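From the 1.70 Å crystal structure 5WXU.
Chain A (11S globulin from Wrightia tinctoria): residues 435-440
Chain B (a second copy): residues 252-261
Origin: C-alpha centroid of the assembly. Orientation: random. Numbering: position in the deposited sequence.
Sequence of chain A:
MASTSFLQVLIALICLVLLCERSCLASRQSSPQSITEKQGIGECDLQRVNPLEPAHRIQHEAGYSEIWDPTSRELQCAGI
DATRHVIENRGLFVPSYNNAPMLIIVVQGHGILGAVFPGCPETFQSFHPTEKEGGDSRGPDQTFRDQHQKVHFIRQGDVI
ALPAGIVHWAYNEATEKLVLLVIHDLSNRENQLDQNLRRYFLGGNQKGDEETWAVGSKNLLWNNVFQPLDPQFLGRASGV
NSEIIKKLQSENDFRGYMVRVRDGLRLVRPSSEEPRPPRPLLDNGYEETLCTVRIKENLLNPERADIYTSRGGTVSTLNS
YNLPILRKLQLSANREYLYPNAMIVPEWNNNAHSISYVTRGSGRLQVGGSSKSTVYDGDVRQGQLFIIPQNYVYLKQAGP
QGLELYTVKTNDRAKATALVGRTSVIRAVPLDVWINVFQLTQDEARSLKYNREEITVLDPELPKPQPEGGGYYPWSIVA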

# COMPACT_ATOMS: atom_id res chain seq x y z
N ILE A 435 15.66 -39.41 7.60
CA ILE A 435 16.08 -40.86 7.72
C ILE A 435 16.65 -41.27 6.36
O ILE A 435 17.78 -41.77 6.22
CB ILE A 435 14.90 -41.72 8.16
CG1 ILE A 435 14.60 -41.43 9.62
CG2 ILE A 435 15.14 -43.24 7.90
CD1 ILE A 435 13.31 -41.97 10.11
N ASN A 436 15.88 -41.04 5.32
CA ASN A 436 16.31 -41.40 3.97
C ASN A 436 17.46 -40.63 3.41
O ASN A 436 18.39 -41.22 2.78
CB ASN A 436 15.07 -41.39 3.07
CG ASN A 436 14.23 -42.62 3.27
OD1 ASN A 436 14.60 -43.71 2.73
ND2 ASN A 436 13.18 -42.53 4.09
N VAL A 437 17.51 -39.32 3.63
CA VAL A 437 18.55 -38.53 3.03
C VAL A 437 19.89 -38.74 3.75
O VAL A 437 20.92 -38.78 3.12
CB VAL A 437 18.18 -37.04 3.05
CG1 VAL A 437 19.36 -36.17 2.64
CG2 VAL A 437 16.99 -36.75 2.14
N PHE A 438 19.87 -38.82 5.05
CA PHE A 438 21.10 -38.85 5.82
C PHE A 438 21.45 -40.32 6.19
O PHE A 438 22.55 -40.56 6.67
CB PHE A 438 20.99 -38.04 7.09
CG PHE A 438 20.67 -36.55 6.90
CD1 PHE A 438 21.19 -35.77 5.86
CD2 PHE A 438 19.87 -35.94 7.83
CE1 PHE A 438 20.84 -34.44 5.76
CE2 PHE A 438 19.50 -34.60 7.72
CZ PHE A 438 19.99 -33.87 6.67
N GLN A 439 20.57 -41.27 5.88
CA GLN A 439 20.71 -42.68 6.35
C GLN A 439 20.84 -42.81 7.83
O GLN A 439 21.80 -43.38 8.32
CB GLN A 439 21.86 -43.33 5.61
CG GLN A 439 21.58 -43.26 4.14
CD GLN A 439 22.51 -44.07 3.26
OE1 GLN A 439 23.74 -43.91 3.31
NE2 GLN A 439 21.92 -44.86 2.36
N LEU A 440 19.91 -42.23 8.53
CA LEU A 440 19.89 -42.22 9.96
C LEU A 440 18.88 -43.20 10.47
O LEU A 440 17.94 -43.57 9.76
CB LEU A 440 19.46 -40.85 10.48
CG LEU A 440 20.36 -39.67 10.24
CD1 LEU A 440 19.61 -38.47 10.78
CD2 LEU A 440 21.69 -39.88 10.90
N ASN B 252 30.78 -41.11 2.18
CA ASN B 252 30.60 -42.47 1.69
C ASN B 252 29.18 -42.77 1.24
O ASN B 252 28.78 -43.92 1.29
CB ASN B 252 31.04 -43.51 2.73
CG ASN B 252 32.42 -43.23 3.27
OD1 ASN B 252 33.35 -42.92 2.50
ND2 ASN B 252 32.57 -43.31 4.60
N ASP B 253 28.41 -41.75 0.82
CA ASP B 253 27.01 -41.94 0.40
C ASP B 253 26.93 -41.13 -0.88
O ASP B 253 26.88 -39.90 -0.82
CB ASP B 253 26.08 -41.48 1.54
CG ASP B 253 24.59 -41.39 1.16
OD1 ASP B 253 24.21 -41.73 0.00
OD2 ASP B 253 23.79 -40.98 2.06
N PHE B 254 26.96 -41.82 -2.03
CA PHE B 254 26.99 -41.25 -3.36
C PHE B 254 25.72 -41.59 -4.18
O PHE B 254 25.79 -42.10 -5.30
CB PHE B 254 28.24 -41.74 -4.10
CG PHE B 254 29.51 -41.49 -3.32
CD1 PHE B 254 29.99 -40.19 -3.16
CD2 PHE B 254 30.18 -42.55 -2.68
CE1 PHE B 254 31.14 -39.93 -2.42
CE2 PHE B 254 31.33 -42.31 -1.96
CZ PHE B 254 31.81 -41.00 -1.81
N ARG B 255 24.57 -41.24 -3.63
CA ARG B 255 23.28 -41.44 -4.33
C ARG B 255 22.83 -40.23 -5.16
O ARG B 255 21.78 -40.28 -5.83
CB ARG B 255 22.23 -41.78 -3.31
CG ARG B 255 22.46 -43.16 -2.68
CD ARG B 255 21.49 -43.48 -1.61
NE ARG B 255 21.58 -42.52 -0.49
CZ ARG B 255 20.62 -42.28 0.39
NH1 ARG B 255 19.45 -42.92 0.38
NH2 ARG B 255 20.83 -41.37 1.30
N GLY B 256 23.59 -39.16 -5.16
CA GLY B 256 23.16 -37.96 -5.85
C GLY B 256 22.13 -37.26 -4.96
O GLY B 256 22.16 -37.34 -3.73
N TYR B 257 21.23 -36.54 -5.61
CA TYR B 257 20.31 -35.66 -4.86
C TYR B 257 18.87 -36.05 -5.02
O TYR B 257 17.96 -35.30 -4.65
CB TYR B 257 20.56 -34.21 -5.30
CG TYR B 257 21.94 -33.74 -4.98
CD1 TYR B 257 22.99 -33.94 -5.83
CD2 TYR B 257 22.20 -33.18 -3.76
CE1 TYR B 257 24.27 -33.56 -5.44
CE2 TYR B 257 23.45 -32.75 -3.39
CZ TYR B 257 24.48 -32.92 -4.25
OH TYR B 257 25.72 -32.49 -3.82
N MET B 258 18.62 -37.24 -5.57
CA MET B 258 17.31 -37.85 -5.55
C MET B 258 17.55 -39.30 -5.11
O MET B 258 18.36 -39.98 -5.76
CB MET B 258 16.61 -37.86 -6.90
CG MET B 258 16.39 -36.52 -7.57
SD MET B 258 15.65 -36.75 -9.17
CE MET B 258 15.62 -35.08 -9.86
N VAL B 259 16.99 -39.68 -3.99
CA VAL B 259 17.21 -41.02 -3.40
C VAL B 259 15.95 -41.88 -3.38
O VAL B 259 14.81 -41.41 -3.17
CB VAL B 259 17.78 -40.92 -2.01
CG1 VAL B 259 19.06 -40.09 -2.05
CG2 VAL B 259 16.79 -40.36 -0.99
N ARG B 260 16.15 -43.19 -3.53
CA ARG B 260 15.06 -44.12 -3.49
C ARG B 260 14.64 -44.42 -2.10
O ARG B 260 15.46 -44.73 -1.28
CB ARG B 260 15.48 -45.45 -4.11
CG ARG B 260 14.33 -46.47 -4.07
CD ARG B 260 14.28 -47.32 -5.34
NE ARG B 260 13.89 -46.51 -6.49
CZ ARG B 260 14.68 -46.11 -7.50
NH1 ARG B 260 15.98 -46.46 -7.56
NH2 ARG B 260 14.17 -45.35 -8.47
N VAL B 261 13.35 -44.37 -1.84
CA VAL B 261 12.81 -44.75 -0.57
C VAL B 261 12.08 -46.09 -0.85
O VAL B 261 11.01 -46.10 -1.47
CB VAL B 261 11.82 -43.69 -0.05
CG1 VAL B 261 11.28 -44.03 1.35
CG2 VAL B 261 12.49 -42.32 -0.10
O HOH W 1 16.77 -43.62 0.87

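The contact centres on the guanidinium of B:Arg255, which reaches the C-terminal end of a chain A helix and hydrogen-bonds a backbone carbonyl there in a forked arrangement. B:Arg255 NH2 donates to A:Asn436 O at 2.9 Å with an N-H...O angle of 157°, and B:Arg255 NH1 donates to the same A:Asn436 O at 3.1 Å with a more bent angle of 139°. The positive group thus meets carbonyls of the last helical turn, where the backbone runs out of amide donors to satisfy them. A:Val437 O also lies near the guanidinium plane, 3.2 Å from B:Arg255 NH2, but the angle is too poor for a hydrogen bond.

Within chain B, B:Asp253 fixes the arginine from another edge. B:Arg255 NE donates to B:Asp253 OD1 at 2.8 Å, a salt bridge, and B:Arg255 NH2 donates to B:Asp253 OD2 at 3.1 Å. This two-pronged pairing holds the guanidinium in place, and NH2 serves both the carboxylate and the helix carbonyl. Both side chains have CA-to-CB bonds directed toward chain A, so the charged pair comes to the interface as a unit.

Water 1 extends the polar network. It donates to A:Asn436 OD1 at 2.9 Å and to B:Arg260 O at 2.8 Å, although more acceptors lie within its reach than it has protons; it also accepts a weak hydrogen bond from B:Arg255 NH1 at 2.8 Å. The water therefore links the A:Asn436 side chain to the chain B strand, across a gap where A:Asn436 OD1 and B:Arg260 O are 4.2 Å apart. The amide's other end, A:Asn436 ND2, is hydrogen-bonded elsewhere in the structure.

A:Gln439, the first residue to leave helical geometry, does so with positive phi (55°), while A:Leu440 N still donates to A:Ile435 O at 3.2 Å. Its CA-to-CB bond points toward chain B, and its aliphatic part covers one face of the guanidinium, with A:Gln439 CG 3.5 Å from B:Arg255 NH2.

Packing completes the contact on the strand side. A:Asn436, whose CA-to-CB bond points toward chain B, has the largest covered area of any residue here, 77 Å². Its OD1 lies 3.6 Å from B:Val261 CG1, and B:Val259 CG2 sits 4.2 Å from A:Asn436 O, bringing a methyl group near the carbonyl that the arginine binds. The CA-to-CB bond of A:Val437 points away from chain B, and it is the backbone carbonyl that makes the residue's closer approach. In all, 323 Å² is buried between the two stretches.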